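PDB 4GYI: Rio2 kinase from Chaetomium thermophilum, which probably transfers phosphate from ATP to protein serine or threonine residues, with magnesium as cofactor, and works in maturation of the pre-40S ribosomal subunit. Local coordinates for residues E173-P178 and A222-I227; S209-L214 and F289-T294; F231-I236 and F285-H290; R239-A244 and S249-P254. All coordinates share one frame; numbering follows the deposited sequence.

In the fold
All four contacts lie in the RIO kinase domain. Contact 1 is buried and aromatic, joining the turn after helix 149-172 to the end of helix 207-223. Contact 2 uses the other end of that helix, about 20 Å away between centres, and is partly buried ring packing with a water at its margin. Contact 3 shares Phe289 and His290 with contact 2 but meets through charge, a single salt bridge linking helix 270-289 to the loop that binds magnesium and ADP. Contact 4, at the surface, is a hairpin ladder of backbone hydrogen bonds; its Pro254 packs against Pro176, Leu214 and Ile236 of the other three.

Contact 1: residues E173-P178 and A222-I227; sequences EGFPVP and AKHGLI
Phe175 drives the edge of its ring into one face of His224, a T-shaped pair with planes at 81° and centroids 5.4 Å apart. Phe175 CZ is 3.8 Å from His224 CD2, and Phe175 CE2 stands 4.1 Å above the imidazole plane, toward its rim. Glu173 reaches the same ring obliquely: its chain bends at chi2 (-52°), and OE2 of the carboxylate, whose plane is 51° from the imidazole, lies 3.7 Å from His224 CE1. Both touching regions lie where a helix of the kinase domain has just ended. Gly174, after helix 149-172, and Gly225, after helix 207-223, each take positive phi in a Schellman motif, the latter made by Leu226 N to Leu221 O and Gly225 N to Ala222 O. In the next shell, His224 ND1 is hydrogen-bonded to Lys313 O, which helps to set the rotation of the imidazole, while Arg220 makes a cation-pi contact with Phe175. Beyond the aromatic pair the chain runs on to Pro178, which touches ADP.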
loop_
_atom_site.group_PDB
_atom_site.type_symbol
_atom_site.label_atom_id
_atom_site.label_comp_id
_atom_site.label_asym_id
_atom_site.label_seq_id
_atom_site.Cartn_x
_atom_site.Cartn_y
_atom_site.Cartn_z
ATOM N N GLU A 173 0.991 18.896 -3.139
ATOM C CA GLU A 173 1.945 19.877 -2.635
ATOM C C GLU A 173 3.210 20.032 -3.476
ATOM O O GLU A 173 4.027 20.909 -3.203
ATOM C CB GLU A 173 2.327 19.570 -1.193
ATOM C CG GLU A 173 1.230 19.882 -0.227
ATOM C CD GLU A 173 0.708 21.291 -0.410
ATOM O OE1 GLU A 173 -0.423 21.433 -0.927
ATOM O OE2 GLU A 173 1.433 22.245 -0.048
ATOM N N GLY A 174 3.385 19.187 -4.481
ATOM C CA GLY A 174 4.578 19.247 -5.307
ATOM C C GLY A 174 5.725 18.326 -4.892
ATOM O O GLY A 174 6.844 18.476 -5.384
ATOM N N PHE A 175 5.465 17.380 -3.993
ATOM C CA PHE A 175 6.479 16.381 -3.616
ATOM C C PHE A 175 6.706 15.361 -4.737
ATOM O O PHE A 175 5.781 15.050 -5.492
ATOM C CB PHE A 175 6.062 15.622 -2.373
ATOM C CG PHE A 175 6.236 16.387 -1.107
ATOM C CD1 PHE A 175 7.353 16.193 -0.315
ATOM C CD2 PHE A 175 5.264 17.282 -0.684
ATOM C CE1 PHE A 175 7.513 16.884 0.869
ATOM C CE2 PHE A 175 5.417 17.979 0.498
ATOM C CZ PHE A 175 6.542 17.781 1.276
ATOM N N PRO A 176 7.941 14.836 -4.849
ATOM C CA PRO A 176 8.210 13.828 -5.887
ATOM C C PRO A 176 7.717 12.435 -5.435
ATOM O O PRO A 176 8.438 11.684 -4.802
ATOM C CB PRO A 176 9.727 13.872 -6.025
ATOM C CG PRO A 176 10.215 14.281 -4.631
ATOM C CD PRO A 176 9.144 15.193 -4.071
ATOM N N VAL A 177 6.466 12.122 -5.746
ATOM C CA VAL A 177 5.869 10.867 -5.347
ATOM C C VAL A 177 5.096 10.418 -6.572
ATOM O O VAL A 177 4.891 11.208 -7.488
ATOM C CB VAL A 177 4.913 11.059 -4.155
ATOM C CG1 VAL A 177 5.671 11.607 -2.927
ATOM C CG2 VAL A 177 3.735 11.974 -4.545
ATOM N N PRO A 178 4.681 9.146 -6.617
ATOM C CA PRO A 178 3.915 8.727 -7.794
ATOM C C PRO A 178 2.582 9.457 -7.841
ATOM O O PRO A 178 2.085 9.868 -6.801
ATOM C CB PRO A 178 3.675 7.228 -7.545
ATOM C CG PRO A 178 4.729 6.827 -6.570
ATOM C CD PRO A 178 4.935 8.029 -5.695
ATOM N N ALA A 222 9.055 17.129 7.089
ATOM C CA ALA A 222 8.845 17.520 8.486
ATOM C C ALA A 222 8.211 18.907 8.588
ATOM O O ALA A 222 7.350 19.139 9.434
ATOM C CB ALA A 222 10.152 17.473 9.255
ATOM N N LYS A 223 8.639 19.815 7.713
ATOM C CA LYS A 223 8.043 21.143 7.625
ATOM C C LYS A 223 6.552 21.075 7.295
ATOM O O LYS A 223 5.796 21.973 7.658
ATOM C CB LYS A 223 8.803 22.021 6.622
ATOM C CG LYS A 223 7.927 22.784 5.635
ATOM C CD LYS A 223 8.659 23.974 5.056
ATOM C CE LYS A 223 8.938 25.003 6.141
ATOM N NZ LYS A 223 9.871 26.074 5.694
ATOM N N HIS A 224 6.124 19.999 6.638
ATOM C CA HIS A 224 4.698 19.800 6.351
ATOM C C HIS A 224 4.017 18.852 7.342
ATOM O O HIS A 224 2.919 18.364 7.085
ATOM C CB HIS A 224 4.470 19.337 4.908
ATOM C CG HIS A 224 4.702 20.410 3.888
ATOM N ND1 HIS A 224 3.671 21.127 3.318
ATOM C CD2 HIS A 224 5.845 20.908 3.359
ATOM C CE1 HIS A 224 4.170 22.012 2.473
ATOM N NE2 HIS A 224 5.487 21.899 2.479
ATOM N N GLY A 225 4.665 18.607 8.479
ATOM C CA GLY A 225 4.055 17.825 9.546
ATOM C C GLY A 225 4.231 16.312 9.467
ATOM O O GLY A 225 3.623 15.569 10.237
ATOM N N LEU A 226 5.079 15.847 8.560
ATOM C CA LEU A 226 5.201 14.409 8.324
ATOM C C LEU A 226 6.588 13.814 8.573
ATOM O O LEU A 226 7.625 14.476 8.392
ATOM C CB LEU A 226 4.774 14.075 6.903
ATOM C CG LEU A 226 3.286 14.267 6.625
ATOM C CD1 LEU A 226 3.028 14.150 5.146
ATOM C CD2 LEU A 226 2.471 13.240 7.399
ATOM N N ILE A 227 6.574 12.547 8.988
ATOM C CA ILE A 227 7.760 11.724 9.064
ATOM C C ILE A 227 7.434 10.431 8.328
ATOM O O ILE A 227 6.434 9.764 8.634
ATOM C CB ILE A 227 8.084 11.384 10.507
ATOM C CG1 ILE A 227 8.502 12.641 11.265
ATOM C CG2 ILE A 227 9.163 10.315 10.582
ATOM C CD1 ILE A 227 8.543 12.425 12.742
#

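Contact 2: residues S209-L214 and F289-T294; sequences SLYADL and FHFVST
Helix segment 209-214 and segment 289-294 approach most closely at Tyr211 and Ser293, their CA atoms 8.3 Å apart, a gap bridged by side chains. The contact packs the early part of helix 207-223 in the RIO kinase domain against the chain leaving helix 270-289, just after His290 breaks helical geometry with positive phi. Tyr211 is the central group. With chi1 at 176°, the ring swings out opposite its own backbone N and reaches the other segment. There Phe291 sets one corner over a face of the phenol: Phe291 CE2 stands 3.6 Å from Tyr211 CG, toward the rim, and also touches Tyr211 CB. The rings of Tyr211 and Phe291 meet obliquely, planes 58° apart and centroids 5.3 Å. Farther along the same phenol, Ser293 CB lies 3.4 Å from Tyr211 CE2. Phe285 adds an edge-to-face partner to Tyr211, and Ser293 OG is held by Thr295 N. A water lying at the edge of the phenol, in its plane, accepts a short bond from Tyr211 OH at 2.5 Å and a weak one from Ser293 OG at 3.5 Å.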
loop_
_atom_site.group_PDB
_atom_site.type_symbol
_atom_site.label_atom_id
_atom_site.label_comp_id
_atom_site.label_asym_id
_atom_site.label_seq_id
_atom_site.Cartn_x
_atom_site.Cartn_y
_atom_site.Cartn_z
ATOM N N SER A 209 25.743 15.301 -3.194
ATOM C CA SER A 209 24.576 15.968 -3.759
ATOM C C SER A 209 23.320 15.165 -3.507
ATOM O O SER A 209 22.295 15.713 -3.121
ATOM C CB SER A 209 24.735 16.151 -5.267
ATOM O OG SER A 209 25.662 17.181 -5.552
ATOM N N LEU A 210 23.395 13.865 -3.762
ATOM C CA LEU A 210 22.236 13.007 -3.569
ATOM C C LEU A 210 21.854 12.980 -2.083
ATOM O O LEU A 210 20.680 13.102 -1.741
ATOM C CB LEU A 210 22.493 11.601 -4.121
ATOM C CG LEU A 210 21.380 10.568 -3.905
ATOM C CD1 LEU A 210 20.060 11.031 -4.530
ATOM C CD2 LEU A 210 21.783 9.184 -4.427
ATOM N N TYR A 211 22.858 12.839 -1.215
ATOM C CA TYR A 211 22.649 12.877 0.223
ATOM C C TYR A 211 21.947 14.160 0.638
ATOM O O TYR A 211 20.960 14.119 1.370
ATOM C CB TYR A 211 23.975 12.752 0.957
ATOM C CG TYR A 211 23.881 12.889 2.467
ATOM C CD1 TYR A 211 23.602 11.790 3.265
ATOM C CD2 TYR A 211 24.091 14.113 3.091
ATOM C CE1 TYR A 211 23.538 11.905 4.643
ATOM C CE2 TYR A 211 24.030 14.236 4.471
ATOM C CZ TYR A 211 23.756 13.130 5.234
ATOM O OH TYR A 211 23.691 13.241 6.593
ATOM N N ALA A 212 22.435 15.291 0.142
ATOM C CA ALA A 212 21.812 16.581 0.442
ATOM C C ALA A 212 20.377 16.641 -0.049
ATOM O O ALA A 212 19.509 17.200 0.619
ATOM C CB ALA A 212 22.608 17.700 -0.162
ATOM N N ASP A 213 20.119 16.070 -1.222
ATOM C CA ASP A 213 18.747 16.003 -1.715
ATOM C C ASP A 213 17.819 15.152 -0.797
ATOM O O ASP A 213 16.703 15.559 -0.470
ATOM C CB ASP A 213 18.715 15.538 -3.182
ATOM C CG ASP A 213 19.132 16.647 -4.166
ATOM O OD1 ASP A 213 19.634 17.710 -3.722
ATOM O OD2 ASP A 213 18.960 16.454 -5.390
ATOM N N LEU A 214 18.292 13.995 -0.357
ATOM C CA LEU A 214 17.486 13.139 0.521
ATOM C C LEU A 214 17.208 13.804 1.866
ATOM O O LEU A 214 16.092 13.727 2.391
ATOM C CB LEU A 214 18.168 11.788 0.713
ATOM C CG LEU A 214 18.317 11.025 -0.609
ATOM C CD1 LEU A 214 19.131 9.773 -0.426
ATOM C CD2 LEU A 214 16.943 10.700 -1.213
ATOM N N PHE A 289 28.559 4.137 -0.471
ATOM C CA PHE A 289 29.451 5.081 -1.156
ATOM C C PHE A 289 30.612 5.561 -0.282
ATOM O O PHE A 289 31.384 6.424 -0.698
ATOM C CB PHE A 289 28.679 6.298 -1.664
ATOM C CG PHE A 289 27.408 5.957 -2.387
ATOM C CD1 PHE A 289 27.443 5.359 -3.637
ATOM C CD2 PHE A 289 26.182 6.241 -1.820
ATOM C CE1 PHE A 289 26.280 5.053 -4.300
ATOM C CE2 PHE A 289 25.018 5.943 -2.475
ATOM C CZ PHE A 289 25.062 5.338 -3.715
ATOM N N HIS A 290 30.728 4.997 0.918
ATOM C CA HIS A 290 31.762 5.404 1.861
ATOM C C HIS A 290 31.755 6.913 2.041
ATOM O O HIS A 290 32.800 7.562 2.053
ATOM C CB HIS A 290 33.124 4.879 1.414
ATOM C CG HIS A 290 33.141 3.398 1.225
ATOM N ND1 HIS A 290 33.206 2.516 2.282
ATOM C CD2 HIS A 290 33.044 2.641 0.107
ATOM C CE1 HIS A 290 33.173 1.278 1.822
ATOM N NE2 HIS A 290 33.075 1.326 0.505
ATOM N N PHE A 291 30.547 7.453 2.162
ATOM C CA PHE A 291 30.340 8.879 2.343
ATOM C C PHE A 291 29.765 9.158 3.717
ATOM O O PHE A 291 28.874 8.454 4.196
ATOM C CB PHE A 291 29.382 9.425 1.291
ATOM C CG PHE A 291 28.995 10.850 1.521
ATOM C CD1 PHE A 291 29.810 11.876 1.083
ATOM C CD2 PHE A 291 27.817 11.167 2.182
ATOM C CE1 PHE A 291 29.459 13.201 1.303
ATOM C CE2 PHE A 291 27.458 12.491 2.404
ATOM C CZ PHE A 291 28.276 13.505 1.967
ATOM N N VAL A 292 30.274 10.212 4.335
ATOM C CA VAL A 292 29.865 10.603 5.667
ATOM C C VAL A 292 29.775 12.113 5.698
ATOM O O VAL A 292 30.768 12.804 5.453
ATOM C CB VAL A 292 30.911 10.150 6.691
ATOM C CG1 VAL A 292 30.672 10.824 8.051
ATOM C CG2 VAL A 292 30.917 8.627 6.798
ATOM N N SER A 293 28.592 12.642 5.986
ATOM C CA SER A 293 28.450 14.094 6.014
ATOM C C SER A 293 29.249 14.723 7.151
ATOM O O SER A 293 29.326 14.175 8.253
ATOM C CB SER A 293 26.992 14.514 6.152
ATOM O OG SER A 293 26.883 15.928 6.065
ATOM N N THR A 294 29.833 15.880 6.865
ATOM C CA THR A 294 30.507 16.676 7.870
ATOM C C THR A 294 29.464 17.499 8.612
ATOM O O THR A 294 29.754 18.099 9.641
ATOM C CB THR A 294 31.525 17.631 7.228
ATOM O OG1 THR A 294 30.831 18.738 6.638
ATOM C CG2 THR A 294 32.327 16.912 6.149
HETATM O O HOH W 1 23.933 15.397 7.792
#

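Contact 3: residues F231-I236 and F285-H290; sequences FNEFNI and FERRFH. With MG (magnesium ion), chain C; ADP (adenosine-5'-diphosphate), chain B.
The guanidinium of Arg287 receives Glu233 OE2 at its edge, only 2° out of plane, while the carboxylate is turned 60° against it. A neighbouring ring, Phe234, has Glu233 CG over one face and Asn232 OD1 at its edge. The salt bridge runs from Arg287 NH2 to Glu233 OE2 at 2.9 Å, nearly straight at 176°, on the syn side of OE2 and tilted out of the carboxylate plane. Glu233 meets the extended arginine with CG set between its own backbone N and carbonyl carbon and the chain bent at chi2. It sits in a type I turn, Asn232 to Asn235, where Asn232 OD1 accepts from Phe234 N, an Asx turn. This turn belongs to the kinase catalytic loop: Asn235 OD1 binds magnesium at 2.1 Å, together with Asp258, and Phe234 O takes a hydrogen bond from ADP O3' at 2.9 Å. One charged bond thus ties helix 270-289 to the residue just before Phe234 and Asn235, which hold ADP and magnesium; exposed Arg287 probably favours a deprotonated, buried Glu233.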
loop_
_atom_site.group_PDB
_atom_site.type_symbol
_atom_site.label_atom_id
_atom_site.label_comp_id
_atom_site.label_asym_id
_atom_site.label_seq_id
_atom_site.Cartn_x
_atom_site.Cartn_y
_atom_site.Cartn_z
ATOM N N PHE A 231 12.063 5.383 5.605
ATOM C CA PHE A 231 12.788 6.139 4.601
ATOM C C PHE A 231 14.149 5.479 4.439
ATOM O O PHE A 231 15.049 5.682 5.247
ATOM C CB PHE A 231 12.924 7.604 5.062
ATOM C CG PHE A 231 13.276 8.586 3.959
ATOM C CD1 PHE A 231 12.282 9.246 3.254
ATOM C CD2 PHE A 231 14.599 8.882 3.663
ATOM C CE1 PHE A 231 12.600 10.170 2.252
ATOM C CE2 PHE A 231 14.924 9.796 2.668
ATOM C CZ PHE A 231 13.918 10.443 1.955
ATOM N N ASN A 232 14.277 4.661 3.403
ATOM C CA ASN A 232 15.482 3.886 3.181
ATOM C C ASN A 232 15.633 3.585 1.697
ATOM O O ASN A 232 14.862 4.081 0.883
ATOM C CB ASN A 232 15.469 2.605 4.021
ATOM C CG ASN A 232 14.272 1.732 3.730
ATOM O OD1 ASN A 232 13.938 1.484 2.575
ATOM N ND2 ASN A 232 13.605 1.273 4.782
ATOM N N GLU A 233 16.619 2.769 1.354
ATOM C CA GLU A 233 17.056 2.638 -0.028
ATOM C C GLU A 233 16.096 1.782 -0.866
ATOM O O GLU A 233 16.290 1.634 -2.072
ATOM C CB GLU A 233 18.486 2.085 -0.096
ATOM C CG GLU A 233 18.638 0.644 0.445
ATOM C CD GLU A 233 18.989 0.595 1.932
ATOM O OE1 GLU A 233 18.820 1.623 2.632
ATOM O OE2 GLU A 233 19.447 -0.471 2.397
ATOM N N PHE A 234 15.068 1.233 -0.218
ATOM C CA PHE A 234 14.006 0.487 -0.896
ATOM C C PHE A 234 12.807 1.358 -1.222
ATOM O O PHE A 234 12.033 1.023 -2.109
ATOM C CB PHE A 234 13.532 -0.694 -0.046
ATOM C CG PHE A 234 14.624 -1.660 0.300
ATOM C CD1 PHE A 234 15.014 -2.630 -0.608
ATOM C CD2 PHE A 234 15.277 -1.582 1.529
ATOM C CE1 PHE A 234 16.033 -3.528 -0.297
ATOM C CE2 PHE A 234 16.297 -2.464 1.848
ATOM C CZ PHE A 234 16.679 -3.443 0.929
ATOM N N ASN A 235 12.649 2.467 -0.502
ATOM C CA ASN A 235 11.502 3.348 -0.710
ATOM C C ASN A 235 11.876 4.650 -1.373
ATOM O O ASN A 235 11.077 5.585 -1.445
ATOM C CB ASN A 235 10.776 3.593 0.617
ATOM C CG ASN A 235 10.191 2.321 1.158
ATOM O OD1 ASN A 235 9.875 1.432 0.375
ATOM N ND2 ASN A 235 10.094 2.192 2.480
ATOM N N ILE A 236 13.120 4.705 -1.822
ATOM C CA ILE A 236 13.612 5.828 -2.598
ATOM C C ILE A 236 13.977 5.311 -3.980
ATOM O O ILE A 236 14.812 4.413 -4.132
ATOM C CB ILE A 236 14.850 6.480 -1.944
ATOM C CG1 ILE A 236 14.459 7.084 -0.594
ATOM C CG2 ILE A 236 15.434 7.561 -2.859
ATOM C CD1 ILE A 236 15.605 7.178 0.397
ATOM N N PHE A 285 24.573 5.559 2.966
ATOM C CA PHE A 285 25.633 6.343 2.349
ATOM C C PHE A 285 27.012 6.000 2.870
ATOM O O PHE A 285 28.006 6.226 2.196
ATOM C CB PHE A 285 25.356 7.835 2.475
ATOM C CG PHE A 285 24.471 8.348 1.389
ATOM C CD1 PHE A 285 24.968 9.169 0.404
ATOM C CD2 PHE A 285 23.147 7.945 1.318
ATOM C CE1 PHE A 285 24.146 9.616 -0.618
ATOM C CE2 PHE A 285 22.327 8.393 0.306
ATOM C CZ PHE A 285 22.825 9.225 -0.663
ATOM N N GLU A 286 27.072 5.423 4.057
ATOM C CA GLU A 286 28.361 5.083 4.618
ATOM C C GLU A 286 28.820 3.751 4.039
ATOM O O GLU A 286 29.960 3.627 3.593
ATOM C CB GLU A 286 28.294 5.047 6.142
ATOM C CG GLU A 286 29.632 5.200 6.828
ATOM C CD GLU A 286 30.470 3.940 6.770
ATOM O OE1 GLU A 286 29.878 2.842 6.662
ATOM O OE2 GLU A 286 31.718 4.048 6.829
ATOM N N ARG A 287 27.935 2.755 4.025
ATOM C CA ARG A 287 28.322 1.437 3.522
ATOM C C ARG A 287 28.395 1.341 1.991
ATOM O O ARG A 287 29.253 0.636 1.455
ATOM C CB ARG A 287 27.465 0.311 4.126
ATOM C CG ARG A 287 25.978 0.586 4.161
ATOM C CD ARG A 287 25.194 -0.566 4.801
ATOM N NE ARG A 287 23.775 -0.242 4.985
ATOM C CZ ARG A 287 22.819 -0.457 4.080
ATOM N NH1 ARG A 287 23.112 -1.000 2.907
ATOM N NH2 ARG A 287 21.562 -0.127 4.349
ATOM N N ARG A 288 27.521 2.061 1.290
ATOM C CA ARG A 288 27.456 1.961 -0.174
ATOM C C ARG A 288 28.422 2.894 -0.925
ATOM O O ARG A 288 29.043 2.485 -1.907
ATOM C CB ARG A 288 26.009 2.131 -0.665
ATOM C CG ARG A 288 25.844 2.277 -2.179
ATOM C CD ARG A 288 26.259 1.039 -2.968
ATOM N NE ARG A 288 26.123 1.265 -4.412
ATOM C CZ ARG A 288 27.124 1.593 -5.234
ATOM N NH1 ARG A 288 28.364 1.725 -4.774
ATOM N NH2 ARG A 288 26.885 1.783 -6.525
ATOM N N PHE A 289 28.559 4.137 -0.471
ATOM C CA PHE A 289 29.451 5.081 -1.156
ATOM C C PHE A 289 30.612 5.561 -0.282
ATOM O O PHE A 289 31.384 6.424 -0.698
ATOM C CB PHE A 289 28.679 6.298 -1.664
ATOM C CG PHE A 289 27.408 5.957 -2.387
ATOM C CD1 PHE A 289 27.443 5.359 -3.637
ATOM C CD2 PHE A 289 26.182 6.241 -1.820
ATOM C CE1 PHE A 289 26.280 5.053 -4.300
ATOM C CE2 PHE A 289 25.018 5.943 -2.475
ATOM C CZ PHE A 289 25.062 5.338 -3.715
ATOM N N HIS A 290 30.728 4.997 0.918
ATOM C CA HIS A 290 31.762 5.404 1.861
ATOM C C HIS A 290 31.755 6.913 2.041
ATOM O O HIS A 290 32.800 7.562 2.053
ATOM C CB HIS A 290 33.124 4.879 1.414
ATOM C CG HIS A 290 33.141 3.398 1.225
ATOM N ND1 HIS A 290 33.206 2.516 2.282
ATOM C CD2 HIS A 290 33.044 2.641 0.107
ATOM C CE1 HIS A 290 33.173 1.278 1.822
ATOM N NE2 HIS A 290 33.075 1.326 0.505
HETATM MG MG MG C . 8.597 -0.244 0.600
HETATM P PB ADP B . 6.186 -2.425 -0.010
HETATM O O1B ADP B . 5.812 -3.882 -0.129
HETATM O O2B ADP B . 7.596 -2.083 0.407
HETATM O O3B ADP B . 5.051 -1.741 0.875
HETATM P PA ADP B . 6.487 -0.366 -2.014
HETATM O O1A ADP B . 7.698 -0.002 -1.198
HETATM O O2A ADP B . 5.400 0.687 -2.187
HETATM O O3A ADP B . 5.847 -1.734 -1.446
HETATM O "O5'" ADP B . 7.012 -0.904 -3.425
HETATM C "C5'" ADP B . 7.927 -2.008 -3.463
HETATM C "C4'" ADP B . 8.799 -1.910 -4.714
HETATM O "O4'" ADP B . 7.978 -1.827 -5.892
HETATM C "C3'" ADP B . 9.684 -0.665 -4.772
HETATM O "O3'" ADP B . 10.940 -0.821 -4.101
HETATM C "C2'" ADP B . 9.866 -0.443 -6.258
HETATM O "O2'" ADP B . 10.808 -1.384 -6.788
HETATM C "C1'" ADP B . 8.544 -0.896 -6.823
HETATM N N9 ADP B . 7.551 0.188 -6.960
HETATM C C8 ADP B . 6.534 0.430 -6.113
HETATM N N7 ADP B . 5.766 1.465 -6.545
HETATM C C5 ADP B . 6.311 1.873 -7.710
HETATM C C6 ADP B . 6.007 2.908 -8.713
HETATM N N6 ADP B . 4.944 3.722 -8.544
HETATM N N1 ADP B . 6.816 3.004 -9.786
HETATM C C2 ADP B . 7.876 2.186 -9.975
HETATM N N3 ADP B . 8.209 1.219 -9.110
HETATM C C4 ADP B . 7.480 1.028 -7.980
HETATM O O HOH W 2 10.120 -1.169 -0.481
HETATM O O HOH W 3 9.558 -1.047 2.301
#

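Contact 4: residues R239-A244 and S249-P254; sequences REEKDA and SITLTP
Glu240 and Lys242 carry CG anti to the carbonyl carbon (chi1 -51° in Glu240), which lays their chains side by side with Leu252 and Ile250 on one face of the sheet. The aliphatic stems meet: Glu240 CG is 3.9 Å from Leu252 CD2, and Lys242 CG touches Ile250 CD1. On the other face, Thr251 turns OG1 between its backbone N and carbonyl carbon (chi1 69°), placing Thr251 OG1 3.6 Å from Glu241 CB, with only a weak bond to Glu241 O. Main-chain bonds do most of the holding. Arg239 N reaches Thr253 O at 2.7 Å and Thr253 N returns to Arg239 O; Glu241 and Thr251 repeat this. Asp243 N to Ser249 O, 3.3 Å, extends the series. One water donates to Arg239 O and Thr251 O, 2.8 Å each, and lies 2.6 Å from Thr253 OG1. Arg239 also salt-bridges Asp194, beside ADP-binding Val193. With strand axes 155° apart in direction, this is the antiparallel hairpin that, as in protein kinases, runs from the catalytic loop with Asn235 toward metal-binding Asp258.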
loop_
_atom_site.group_PDB
_atom_site.type_symbol
_atom_site.label_atom_id
_atom_site.label_comp_id
_atom_site.label_asym_id
_atom_site.label_seq_id
_atom_site.Cartn_x
_atom_site.Cartn_y
_atom_site.Cartn_z
ATOM N N ARG A 239 15.410 8.522 -10.367
ATOM C CA ARG A 239 15.264 8.736 -11.803
ATOM C C ARG A 239 16.606 9.219 -12.327
ATOM O O ARG A 239 17.188 10.148 -11.769
ATOM C CB ARG A 239 14.185 9.776 -12.119
ATOM C CG ARG A 239 13.494 9.521 -13.454
ATOM C CD ARG A 239 12.789 10.744 -14.031
ATOM N NE ARG A 239 12.053 11.528 -13.040
ATOM C CZ ARG A 239 10.770 11.347 -12.731
ATOM N NH1 ARG A 239 10.063 10.398 -13.330
ATOM N NH2 ARG A 239 10.192 12.114 -11.817
ATOM N N GLU A 240 17.107 8.578 -13.380
ATOM C CA GLU A 240 18.383 8.965 -13.973
ATOM C C GLU A 240 18.151 9.689 -15.295
ATOM O O GLU A 240 17.351 9.243 -16.118
ATOM C CB GLU A 240 19.252 7.735 -14.225
ATOM C CG GLU A 240 19.427 6.808 -13.033
ATOM C CD GLU A 240 20.252 5.565 -13.369
ATOM O OE1 GLU A 240 20.825 5.512 -14.486
ATOM O OE2 GLU A 240 20.327 4.646 -12.517
ATOM N N GLU A 241 18.847 10.800 -15.503
ATOM C CA GLU A 241 18.732 11.528 -16.767
ATOM C C GLU A 241 20.085 11.986 -17.290
ATOM O O GLU A 241 20.876 12.598 -16.563
ATOM C CB GLU A 241 17.796 12.731 -16.627
ATOM C CG GLU A 241 16.341 12.361 -16.358
ATOM C CD GLU A 241 15.577 13.482 -15.680
ATOM O OE1 GLU A 241 16.075 14.628 -15.692
ATOM O OE2 GLU A 241 14.488 13.216 -15.126
ATOM N N LYS A 242 20.357 11.678 -18.554
ATOM C CA LYS A 242 21.560 12.190 -19.181
ATOM C C LYS A 242 21.399 13.685 -19.429
ATOM O O LYS A 242 20.343 14.149 -19.876
ATOM C CB LYS A 242 21.869 11.457 -20.487
ATOM C CG LYS A 242 22.221 9.987 -20.316
ATOM C CD LYS A 242 23.218 9.541 -21.382
ATOM C CE LYS A 242 23.143 8.043 -21.647
ATOM N NZ LYS A 242 21.888 7.664 -22.360
ATOM N N ASP A 243 22.452 14.431 -19.130
ATOM C CA ASP A 243 22.437 15.875 -19.285
ATOM C C ASP A 243 22.492 16.285 -20.754
ATOM O O ASP A 243 23.189 15.661 -21.559
ATOM C CB ASP A 243 23.610 16.501 -18.533
ATOM C CG ASP A 243 23.566 18.012 -18.561
ATOM O OD1 ASP A 243 22.544 18.577 -18.117
ATOM O OD2 ASP A 243 24.538 18.631 -19.050
ATOM N N ALA A 244 21.765 17.353 -21.082
ATOM C CA ALA A 244 21.661 17.860 -22.450
ATOM C C ALA A 244 23.002 18.190 -23.079
ATOM O O ALA A 244 23.191 17.981 -24.280
ATOM C CB ALA A 244 20.751 19.082 -22.496
ATOM N N SER A 249 27.615 12.878 -17.774
ATOM C CA SER A 249 27.045 13.233 -16.472
ATOM C C SER A 249 25.575 12.849 -16.379
ATOM O O SER A 249 24.800 13.053 -17.308
ATOM C CB SER A 249 27.224 14.717 -16.174
ATOM O OG SER A 249 26.537 15.506 -17.123
ATOM N N ILE A 250 25.198 12.277 -15.246
ATOM C CA ILE A 250 23.849 11.795 -15.046
ATOM C C ILE A 250 23.281 12.562 -13.871
ATOM O O ILE A 250 23.870 12.564 -12.793
ATOM C CB ILE A 250 23.873 10.287 -14.721
ATOM C CG1 ILE A 250 24.788 9.552 -15.713
ATOM C CG2 ILE A 250 22.471 9.692 -14.698
ATOM C CD1 ILE A 250 24.294 9.556 -17.145
ATOM N N THR A 251 22.155 13.239 -14.077
ATOM C CA THR A 251 21.460 13.869 -12.962
ATOM C C THR A 251 20.524 12.852 -12.328
ATOM O O THR A 251 19.831 12.096 -13.022
ATOM C CB THR A 251 20.674 15.128 -13.378
ATOM O OG1 THR A 251 19.564 14.756 -14.201
ATOM C CG2 THR A 251 21.566 16.085 -14.139
ATOM N N LEU A 252 20.523 12.829 -11.001
ATOM C CA LEU A 252 19.761 11.841 -10.255
ATOM C C LEU A 252 18.673 12.527 -9.449
ATOM O O LEU A 252 18.928 13.464 -8.706
ATOM C CB LEU A 252 20.682 11.030 -9.342
ATOM C CG LEU A 252 21.911 10.382 -9.981
ATOM C CD1 LEU A 252 22.783 9.728 -8.924
ATOM C CD2 LEU A 252 21.509 9.372 -11.032
ATOM N N THR A 253 17.456 12.041 -9.611
ATOM C CA THR A 253 16.293 12.656 -9.027
ATOM C C THR A 253 15.584 11.613 -8.183
ATOM O O THR A 253 15.132 10.589 -8.707
ATOM C CB THR A 253 15.352 13.120 -10.135
ATOM O OG1 THR A 253 16.008 14.126 -10.912
ATOM C CG2 THR A 253 14.077 13.682 -9.551
ATOM N N PRO A 254 15.509 11.848 -6.864
ATOM C CA PRO A 254 14.877 10.848 -6.000
ATOM C C PRO A 254 13.366 11.012 -5.967
ATOM O O PRO A 254 12.849 12.134 -6.002
ATOM C CB PRO A 254 15.487 11.139 -4.629
ATOM C CG PRO A 254 15.770 12.609 -4.680
ATOM C CD PRO A 254 16.165 12.914 -6.089
HETATM O O HOH W 4 17.130 12.775 -12.822
#